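Local coordinates for protein probable amino acid aminotransferase (Mycobacterium tuberculosis, PDB 6Q1S) that binds 4'-deoxy-4'-aminopyridoxal-5'-phosphate in a pocket of a class IV aminotransferase fold and is probably an amino acid aminotransferase, at residues L37-V46 / V283-R291; V46-T54 / P65-V74. All coordinates share one frame; numbering follows the deposited sequence.

Contacts 1 and 2 share Val46, where the hairpin of contact 1 passes into helix 46-59. Their centres lie about 15 Å apart. Contact 1 sets the end of strand 31-39, its hairpin and the start of helix 46-59 against the end of helix 275-286 and the C-terminal tail after it. In contact 2, helix 46-59 packs on helix 67-84, and both helices touch the antiparallel sheet that contains strand 31-39. In sequence, both segments of contact 2 fall between the two segments of contact 1. Contact 1 is thus the long-range closure, and contact 2 is a local helix pair. Helix 46-59 links them and carries Arg52, which binds the phosphate of 4'-deoxy-4'-aminopyridoxal-5'-phosphate.

Contact 1. Residues L37-V46 / V283-R291; sequences LVRDGRACLV and VDAAIVSDR
Arg291, the last residue of the chain, reaches across to the turn of a beta hairpin in the class IV aminotransferase fold. The hairpin joins strands 31-39 and 42-43 through a type I' turn from Arg39 to Arg42. Arg291 NH2 donates to Arg39 O at 2.9 Å, in the carbonyl plane. The side chain is extended from CG to NE, which carries the guanidinium over to the turn. Arg42 runs past it in the opposite direction, and Arg291 CD lies 3.6 Å above the centre of the Arg42 guanidinium plane. Arg42 NE and Arg291 NE are 4.3 Å apart, so like charges come close here. Ile287 fills the middle, its CB 4.1 Å from Cys44 CB. Its CD1 also touches the Arg39 side chain. Asp290 CG sits between its own backbone N and carbonyl carbon (chi1 54°), and Asp290 OD2 accepts from N of the N-cap residue Leu45 at 2.7 Å, from above the carboxylate plane. Arg39 NH1 forms a salt bridge to Asp284 OD1 at 3.2 Å, approaching from above the carboxylate plane. Ile287 and Asp284 also touch Leu258 of strand 258-265. Outside both segments, Glu88 OE1 forms a salt bridge with Arg39 NE.

Contact 2. Residues V46-T54 / P65-V74; sequences VEAHLQRLT and PDLPRWRRAV. With PMP (4'-deoxy-4'-aminopyridoxal-5'-phosphate), chain G.
Thr54 OG1 meets Pro65 CG and Leu67 CD1, each at 3.5 Å, and is gripped by two polar partners. It donates to Leu50 O at 2.9 Å, tilted 18° from the carbonyl plane. It accepts from a water that also donates to Pro65 O, bridging the two segments. Leu50 O takes a second bond from Thr54 N. The helices 46-54 and 67-74 are neighbours in the sequence, and their axes run at 135°, 11.2 Å apart at closest approach. They pack side by side on the antiparallel sheet of strands 31-39, 89-96 and 106-113. The Leu50 side chain points at helix 67-74. Its CD1 touches Arg71 CG at 3.6 Å and its CD2 touches Trp70 CB. Leu53 CD2 sits over the Trp70 five-membered ring, a CH-pi contact 4.2 Å from the centroid. Farther along, Arg71 NH1 makes a salt bridge to Glu47 OE2 at 2.7 Å and a weak hydrogen bond to Glu47 OE1. The Glu47 chain is bent at chi2 (-51°), which turns the carboxylate toward Arg71. On helix 46-59, Arg52 meets the phosphate of 4'-deoxy-4'-aminopyridoxal-5'-phosphate edge-on. Arg52 NH2 bonds O3P at 2.9 Å and NH1 bonds it weakly, while Glu34 forms a salt bridge with Arg52 NE.

Contact 1. Residues L37-V46 / V283-R291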
loop_
_atom_site.group_PDB
_atom_site.type_symbol
_atom_site.label_atom_id
_atom_site.label_comp_id
_atom_site.label_asym_id
_atom_site.label_seq_id
_atom_site.Cartn_x
_atom_site.Cartn_y
_atom_site.Cartn_z
ATOM N N LEU B 37 15.451 7.448 -14.509
ATOM C CA LEU B 37 16.162 6.723 -15.551
ATOM C C LEU B 37 17.519 7.371 -15.788
ATOM O O LEU B 37 17.607 8.589 -15.976
ATOM C CB LEU B 37 15.353 6.697 -16.849
ATOM C CG LEU B 37 15.997 5.996 -18.046
ATOM C CD1 LEU B 37 15.973 4.485 -17.870
ATOM C CD2 LEU B 37 15.299 6.401 -19.335
ATOM N N VAL B 38 18.572 6.561 -15.763
ATOM C CA VAL B 38 19.910 7.013 -16.119
ATOM C C VAL B 38 20.129 6.713 -17.595
ATOM O O VAL B 38 20.106 5.549 -18.009
ATOM C CB VAL B 38 20.981 6.335 -15.251
ATOM C CG1 VAL B 38 22.371 6.678 -15.764
ATOM C CG2 VAL B 38 20.834 6.761 -13.800
ATOM N N ARG B 39 20.344 7.760 -18.389
ATOM C CA ARG B 39 20.538 7.610 -19.825
ATOM C C ARG B 39 21.612 8.579 -20.289
ATOM O O ARG B 39 21.543 9.776 -19.989
ATOM C CB ARG B 39 19.233 7.855 -20.597
ATOM C CG ARG B 39 19.429 8.004 -22.098
ATOM C CD ARG B 39 18.123 8.309 -22.820
ATOM N NE ARG B 39 17.325 7.105 -23.050
ATOM C CZ ARG B 39 16.235 7.064 -23.810
ATOM N NH1 ARG B 39 15.809 8.160 -24.422
ATOM N NH2 ARG B 39 15.575 5.925 -23.967
ATOM N N ASP B 40 22.601 8.050 -21.012
ATOM C CA ASP B 40 23.684 8.844 -21.593
ATOM C C ASP B 40 24.413 9.660 -20.527
ATOM O O ASP B 40 24.629 10.865 -20.667
ATOM C CB ASP B 40 23.171 9.743 -22.722
ATOM C CG ASP B 40 22.689 8.952 -23.924
ATOM O OD1 ASP B 40 22.367 9.574 -24.959
ATOM O OD2 ASP B 40 22.613 7.709 -23.829
ATOM N N GLY B 41 24.785 8.985 -19.441
ATOM C CA GLY B 41 25.688 9.543 -18.459
ATOM C C GLY B 41 25.062 10.341 -17.336
ATOM O O GLY B 41 25.801 10.834 -16.474
ATOM N N ARG B 42 23.737 10.465 -17.290
ATOM C CA ARG B 42 23.106 11.291 -16.270
ATOM C C ARG B 42 21.694 10.797 -15.992
ATOM O O ARG B 42 21.019 10.265 -16.879
ATOM C CB ARG B 42 23.065 12.765 -16.698
ATOM C CG ARG B 42 24.324 13.546 -16.364
ATOM C CD ARG B 42 24.585 14.638 -17.384
ATOM N NE ARG B 42 23.662 15.759 -17.239
ATOM C CZ ARG B 42 23.595 16.782 -18.085
ATOM N NH1 ARG B 42 22.727 17.762 -17.876
ATOM N NH2 ARG B 42 24.393 16.820 -19.144
ATOM N N ALA B 43 21.262 10.967 -14.744
ATOM C CA ALA B 43 19.867 10.730 -14.403
ATOM C C ALA B 43 18.999 11.840 -14.980
ATOM O O ALA B 43 19.392 13.010 -15.007
ATOM C CB ALA B 43 19.691 10.653 -12.887
ATOM N N CYS B 44 17.813 11.467 -15.448
ATOM C CA CYS B 44 16.953 12.377 -16.191
ATOM C C CYS B 44 15.944 13.055 -15.272
ATOM O O CYS B 44 15.292 12.392 -14.461
ATOM C CB CYS B 44 16.231 11.627 -17.308
ATOM S SG CYS B 44 17.347 10.776 -18.452
ATOM N N LEU B 45 15.824 14.378 -15.406
ATOM C CA LEU B 45 14.805 15.169 -14.716
ATOM C C LEU B 45 14.881 14.980 -13.199
ATOM O O LEU B 45 13.925 14.550 -12.550
ATOM C CB LEU B 45 13.411 14.819 -15.242
ATOM C CG LEU B 45 13.188 14.973 -16.747
ATOM C CD1 LEU B 45 11.813 14.453 -17.121
ATOM C CD2 LEU B 45 13.359 16.413 -17.186
ATOM N N VAL B 46 16.045 15.315 -12.640
ATOM C CA VAL B 46 16.250 15.136 -11.206
ATOM C C VAL B 46 15.334 16.060 -10.413
ATOM O O VAL B 46 14.669 15.631 -9.462
ATOM C CB VAL B 46 17.728 15.362 -10.844
ATOM C CG1 VAL B 46 17.931 15.233 -9.344
ATOM C CG2 VAL B 46 18.612 14.375 -11.591
ATOM N N VAL B 283 8.897 11.880 -26.393
ATOM C CA VAL B 283 9.218 11.491 -25.027
ATOM C C VAL B 283 10.728 11.455 -24.842
ATOM O O VAL B 283 11.236 11.708 -23.741
ATOM C CB VAL B 283 8.564 10.139 -24.684
ATOM C CG1 VAL B 283 8.817 9.771 -23.228
ATOM C CG2 VAL B 283 7.071 10.188 -24.970
ATOM N N ASP B 284 11.471 11.153 -25.909
ATOM C CA ASP B 284 12.928 11.154 -25.832
ATOM C C ASP B 284 13.455 12.546 -25.512
ATOM O O ASP B 284 14.348 12.709 -24.672
ATOM C CB ASP B 284 13.524 10.630 -27.140
ATOM C CG ASP B 284 13.381 9.127 -27.282
ATOM O OD1 ASP B 284 13.170 8.451 -26.253
ATOM O OD2 ASP B 284 13.482 8.619 -28.420
ATOM N N ALA B 285 12.929 13.568 -26.191
ATOM C CA ALA B 285 13.340 14.935 -25.899
ATOM C C ALA B 285 12.809 15.422 -24.556
ATOM O O ALA B 285 13.383 16.349 -23.978
ATOM C CB ALA B 285 12.882 15.876 -27.012
ATOM N N ALA B 286 11.734 14.818 -24.048
ATOM C CA ALA B 286 11.169 15.252 -22.774
ATOM C C ALA B 286 12.119 14.958 -21.619
ATOM O O ALA B 286 12.384 15.829 -20.781
ATOM C CB ALA B 286 9.817 14.578 -22.546
ATOM N N ILE B 287 12.650 13.733 -21.563
ATOM C CA ILE B 287 13.519 13.329 -20.463
ATOM C C ILE B 287 14.870 14.022 -20.494
ATOM O O ILE B 287 15.620 13.945 -19.514
ATOM C CB ILE B 287 13.718 11.801 -20.494
ATOM C CG1 ILE B 287 14.329 11.387 -21.832
ATOM C CG2 ILE B 287 12.398 11.088 -20.255
ATOM C CD1 ILE B 287 14.856 9.979 -21.862
ATOM N N VAL B 288 15.194 14.702 -21.592
ATOM C CA VAL B 288 16.407 15.497 -21.722
ATOM C C VAL B 288 16.092 16.982 -21.817
ATOM O O VAL B 288 17.009 17.805 -21.947
ATOM C CB VAL B 288 17.244 15.018 -22.928
ATOM C CG1 VAL B 288 18.624 15.670 -22.988
ATOM C CG2 VAL B 288 17.408 13.505 -22.872
ATOM N N SER B 289 14.815 17.357 -21.696
ATOM C CA SER B 289 14.447 18.766 -21.745
ATOM C C SER B 289 15.075 19.548 -20.599
ATOM O O SER B 289 15.254 20.767 -20.704
ATOM C CB SER B 289 12.924 18.903 -21.712
ATOM O OG SER B 289 12.397 18.441 -20.479
ATOM N N ASP B 290 15.393 18.871 -19.491
ATOM C CA ASP B 290 16.143 19.523 -18.424
ATOM C C ASP B 290 17.546 19.902 -18.879
ATOM O O ASP B 290 18.097 20.907 -18.417
ATOM C CB ASP B 290 16.213 18.614 -17.196
ATOM C CG ASP B 290 16.752 17.234 -17.523
ATOM O OD1 ASP B 290 16.869 16.907 -18.724
ATOM O OD2 ASP B 290 17.061 16.477 -16.580
ATOM N N ARG B 291 18.137 19.117 -19.776
ATOM C CA ARG B 291 19.457 19.430 -20.315
ATOM C C ARG B 291 19.342 20.333 -21.538
ATOM O O ARG B 291 19.298 21.555 -21.416
ATOM C CB ARG B 291 20.219 18.150 -20.670
ATOM C CG ARG B 291 19.936 16.971 -19.747
ATOM C CD ARG B 291 20.712 15.738 -20.186
ATOM N NE ARG B 291 20.269 14.527 -19.502
ATOM C CZ ARG B 291 20.855 13.342 -19.631
ATOM N NH1 ARG B 291 21.913 13.205 -20.418
ATOM N NH2 ARG B 291 20.384 12.291 -18.973
#

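Contact 2. Residues V46-T54 / P65-V74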
loop_
_atom_site.group_PDB
_atom_site.type_symbol
_atom_site.label_atom_id
_atom_site.label_comp_id
_atom_site.label_asym_id
_atom_site.label_seq_id
_atom_site.Cartn_x
_atom_site.Cartn_y
_atom_site.Cartn_z
ATOM N N VAL B 46 16.045 15.315 -12.640
ATOM C CA VAL B 46 16.250 15.136 -11.206
ATOM C C VAL B 46 15.334 16.060 -10.413
ATOM O O VAL B 46 14.669 15.631 -9.462
ATOM C CB VAL B 46 17.728 15.362 -10.844
ATOM C CG1 VAL B 46 17.931 15.233 -9.344
ATOM C CG2 VAL B 46 18.612 14.375 -11.591
ATOM N N GLU B 47 15.266 17.335 -10.807
ATOM C CA GLU B 47 14.482 18.308 -10.049
ATOM C C GLU B 47 13.001 17.947 -10.024
ATOM O O GLU B 47 12.353 18.042 -8.975
ATOM C CB GLU B 47 14.682 19.710 -10.622
ATOM C CG GLU B 47 16.096 20.245 -10.460
ATOM C CD GLU B 47 16.592 20.142 -9.030
ATOM O OE1 GLU B 47 17.719 19.647 -8.819
ATOM O OE2 GLU B 47 15.847 20.547 -8.110
ATOM N N ALA B 48 12.446 17.532 -11.165
ATOM C CA ALA B 48 11.029 17.188 -11.204
ATOM C C ALA B 48 10.716 15.994 -10.314
ATOM O O ALA B 48 9.608 15.894 -9.775
ATOM C CB ALA B 48 10.594 16.909 -12.642
ATOM N N HIS B 49 11.669 15.076 -10.153
ATOM C CA HIS B 49 11.454 13.944 -9.260
ATOM C C HIS B 49 11.630 14.347 -7.800
ATOM O O HIS B 49 10.926 13.833 -6.924
ATOM C CB HIS B 49 12.405 12.802 -9.623
ATOM C CG HIS B 49 11.990 12.041 -10.844
ATOM N ND1 HIS B 49 12.374 12.408 -12.116
ATOM C CD2 HIS B 49 11.230 10.930 -10.988
ATOM C CE1 HIS B 49 11.865 11.558 -12.990
ATOM N NE2 HIS B 49 11.167 10.652 -12.331
ATOM N N LEU B 50 12.560 15.263 -7.519
ATOM C CA LEU B 50 12.726 15.756 -6.157
ATOM C C LEU B 50 11.632 16.740 -5.768
ATOM O O LEU B 50 11.336 16.892 -4.578
ATOM C CB LEU B 50 14.097 16.410 -5.990
ATOM C CG LEU B 50 15.328 15.514 -6.128
ATOM C CD1 LEU B 50 16.591 16.356 -6.080
ATOM C CD2 LEU B 50 15.354 14.443 -5.049
ATOM N N GLN B 51 11.029 17.419 -6.746
ATOM C CA GLN B 51 9.887 18.276 -6.449
ATOM C C GLN B 51 8.678 17.443 -6.047
ATOM O O GLN B 51 7.996 17.751 -5.063
ATOM C CB GLN B 51 9.563 19.159 -7.654
ATOM C CG GLN B 51 10.462 20.377 -7.777
ATOM C CD GLN B 51 10.181 21.191 -9.025
ATOM O OE1 GLN B 51 9.332 20.828 -9.838
ATOM N NE2 GLN B 51 10.899 22.298 -9.183
ATOM N N ARG B 52 8.397 16.381 -6.802
ATOM C CA ARG B 52 7.312 15.480 -6.438
ATOM C C ARG B 52 7.633 14.713 -5.162
ATOM O O ARG B 52 6.730 14.427 -4.366
ATOM C CB ARG B 52 7.031 14.518 -7.590
ATOM C CG ARG B 52 5.896 13.548 -7.340
ATOM C CD ARG B 52 5.482 12.885 -8.635
ATOM N NE ARG B 52 6.350 11.755 -8.950
ATOM C CZ ARG B 52 6.322 11.092 -10.102
ATOM N NH1 ARG B 52 5.462 11.443 -11.047
ATOM N NH2 ARG B 52 7.149 10.077 -10.306
ATOM N N LEU B 53 8.907 14.369 -4.953
ATOM C CA LEU B 53 9.305 13.727 -3.705
ATOM C C LEU B 53 9.040 14.635 -2.513
ATOM O O LEU B 53 8.609 14.168 -1.450
ATOM C CB LEU B 53 10.781 13.336 -3.763
ATOM C CG LEU B 53 11.322 12.602 -2.535
ATOM C CD1 LEU B 53 10.797 11.178 -2.493
ATOM C CD2 LEU B 53 12.841 12.615 -2.536
ATOM N N THR B 54 9.287 15.937 -2.670
ATOM C CA THR B 54 8.986 16.877 -1.596
ATOM C C THR B 54 7.489 16.926 -1.324
ATOM O O THR B 54 7.058 17.012 -0.168
ATOM C CB THR B 54 9.520 18.267 -1.951
ATOM O OG1 THR B 54 10.948 18.216 -2.071
ATOM C CG2 THR B 54 9.137 19.284 -0.884
ATOM N N PRO B 65 12.223 16.690 2.735
ATOM C CA PRO B 65 13.476 16.120 2.224
ATOM C C PRO B 65 14.530 17.193 1.996
ATOM O O PRO B 65 14.249 18.276 1.478
ATOM C CB PRO B 65 13.056 15.449 0.911
ATOM C CG PRO B 65 11.757 16.068 0.551
ATOM C CD PRO B 65 11.087 16.416 1.840
ATOM N N ASP B 66 15.758 16.876 2.399
ATOM C CA ASP B 66 16.906 17.758 2.211
ATOM C C ASP B 66 17.366 17.639 0.764
ATOM O O ASP B 66 18.091 16.708 0.408
ATOM C CB ASP B 66 18.021 17.384 3.181
ATOM C CG ASP B 66 19.023 18.498 3.378
ATOM O OD1 ASP B 66 18.887 19.256 4.360
ATOM O OD2 ASP B 66 19.947 18.617 2.547
ATOM N N LEU B 67 16.941 18.578 -0.081
ATOM C CA LEU B 67 17.250 18.469 -1.504
ATOM C C LEU B 67 18.743 18.526 -1.809
ATOM O O LEU B 67 19.189 17.760 -2.682
ATOM C CB LEU B 67 16.500 19.548 -2.298
ATOM C CG LEU B 67 14.973 19.475 -2.357
ATOM C CD1 LEU B 67 14.482 18.041 -2.174
ATOM C CD2 LEU B 67 14.364 20.393 -1.318
ATOM N N PRO B 68 19.556 19.384 -1.178
ATOM C CA PRO B 68 21.006 19.310 -1.428
ATOM C C PRO B 68 21.609 17.970 -1.051
ATOM O O PRO B 68 22.544 17.509 -1.719
ATOM C CB PRO B 68 21.570 20.447 -0.567
ATOM C CG PRO B 68 20.452 21.411 -0.443
ATOM C CD PRO B 68 19.209 20.573 -0.377
ATOM N N ARG B 69 21.102 17.331 0.006
ATOM C CA ARG B 69 21.601 16.016 0.397
ATOM C C ARG B 69 21.169 14.943 -0.595
ATOM O O ARG B 69 21.936 14.022 -0.896
ATOM C CB ARG B 69 21.109 15.684 1.808
ATOM C CG ARG B 69 22.043 14.814 2.638
ATOM C CD ARG B 69 22.052 15.284 4.090
ATOM N NE ARG B 69 22.662 14.317 4.999
ATOM C CZ ARG B 69 21.974 13.516 5.808
ATOM N NH1 ARG B 69 20.648 13.567 5.825
ATOM N NH2 ARG B 69 22.611 12.668 6.603
ATOM N N TRP B 70 19.940 15.041 -1.109
ATOM C CA TRP B 70 19.471 14.079 -2.103
ATOM C C TRP B 70 20.207 14.235 -3.430
ATOM O O TRP B 70 20.490 13.241 -4.105
ATOM C CB TRP B 70 17.961 14.218 -2.304
ATOM C CG TRP B 70 17.158 13.503 -1.263
ATOM C CD1 TRP B 70 16.499 14.061 -0.206
ATOM C CD2 TRP B 70 16.944 12.089 -1.167
ATOM N NE1 TRP B 70 15.878 13.083 0.534
ATOM C CE2 TRP B 70 16.136 11.864 -0.035
ATOM C CE3 TRP B 70 17.352 10.992 -1.932
ATOM C CZ2 TRP B 70 15.730 10.589 0.350
ATOM C CZ3 TRP B 70 16.946 9.727 -1.546
ATOM C CH2 TRP B 70 16.146 9.536 -0.416
ATOM N N ARG B 71 20.508 15.475 -3.833
ATOM C CA ARG B 71 21.202 15.679 -5.103
ATOM C C ARG B 71 22.613 15.104 -5.078
ATOM O O ARG B 71 23.131 14.695 -6.123
ATOM C CB ARG B 71 21.244 17.162 -5.475
ATOM C CG ARG B 71 19.917 17.723 -5.959
ATOM C CD ARG B 71 20.088 19.118 -6.549
ATOM N NE ARG B 71 19.887 20.183 -5.571
ATOM C CZ ARG B 71 18.763 20.880 -5.448
ATOM N NH1 ARG B 71 17.734 20.624 -6.242
ATOM N NH2 ARG B 71 18.666 21.834 -4.533
ATOM N N ARG B 72 23.263 15.092 -3.914
ATOM C CA ARG B 72 24.596 14.504 -3.838
ATOM C C ARG B 72 24.534 12.983 -3.923
ATOM O O ARG B 72 25.360 12.361 -4.600
ATOM C CB ARG B 72 25.300 14.941 -2.556
ATOM C CG ARG B 72 26.736 14.442 -2.451
ATOM C CD ARG B 72 27.384 14.918 -1.168
ATOM N NE ARG B 72 26.674 14.430 0.009
ATOM C CZ ARG B 72 26.836 14.920 1.233
ATOM N NH1 ARG B 72 27.682 15.921 1.439
ATOM N NH2 ARG B 72 26.148 14.416 2.248
ATOM N N ALA B 73 23.572 12.368 -3.228
ATOM C CA ALA B 73 23.447 10.915 -3.273
ATOM C C ALA B 73 23.125 10.425 -4.680
ATOM O O ALA B 73 23.646 9.393 -5.118
ATOM C CB ALA B 73 22.377 10.450 -2.285
ATOM N N VAL B 74 22.276 11.155 -5.408
ATOM C CA VAL B 74 21.971 10.768 -6.783
ATOM C C VAL B 74 23.184 10.986 -7.680
ATOM O O VAL B 74 23.464 10.179 -8.573
ATOM C CB VAL B 74 20.715 11.499 -7.301
ATOM C CG1 VAL B 74 19.542 11.252 -6.371
ATOM C CG2 VAL B 74 20.952 12.985 -7.474
HETATM N N1 PMP G . 1.115 6.741 -12.146
HETATM C C2 PMP G . 1.576 5.872 -11.215
HETATM C C2A PMP G . 0.619 5.226 -10.247
HETATM C C3 PMP G . 3.024 5.552 -11.144
HETATM O O3 PMP G . 3.512 4.682 -10.218
HETATM C C4 PMP G . 3.918 6.215 -12.120
HETATM C C4A PMP G . 5.406 5.955 -12.130
HETATM N N4A PMP G . 5.653 4.531 -12.413
HETATM C C5 PMP G . 3.288 7.145 -13.087
HETATM C C6 PMP G . 1.912 7.354 -13.039
HETATM C C5A PMP G . 4.137 7.863 -14.114
HETATM O O4P PMP G . 5.009 8.779 -13.454
HETATM P P PMP G . 6.458 9.120 -14.069
HETATM O O1P PMP G . 7.259 7.842 -14.141
HETATM O O2P PMP G . 6.276 9.701 -15.451
HETATM O O3P PMP G . 7.153 10.116 -13.173
HETATM O O HOH W 1 12.084 19.243 0.478
#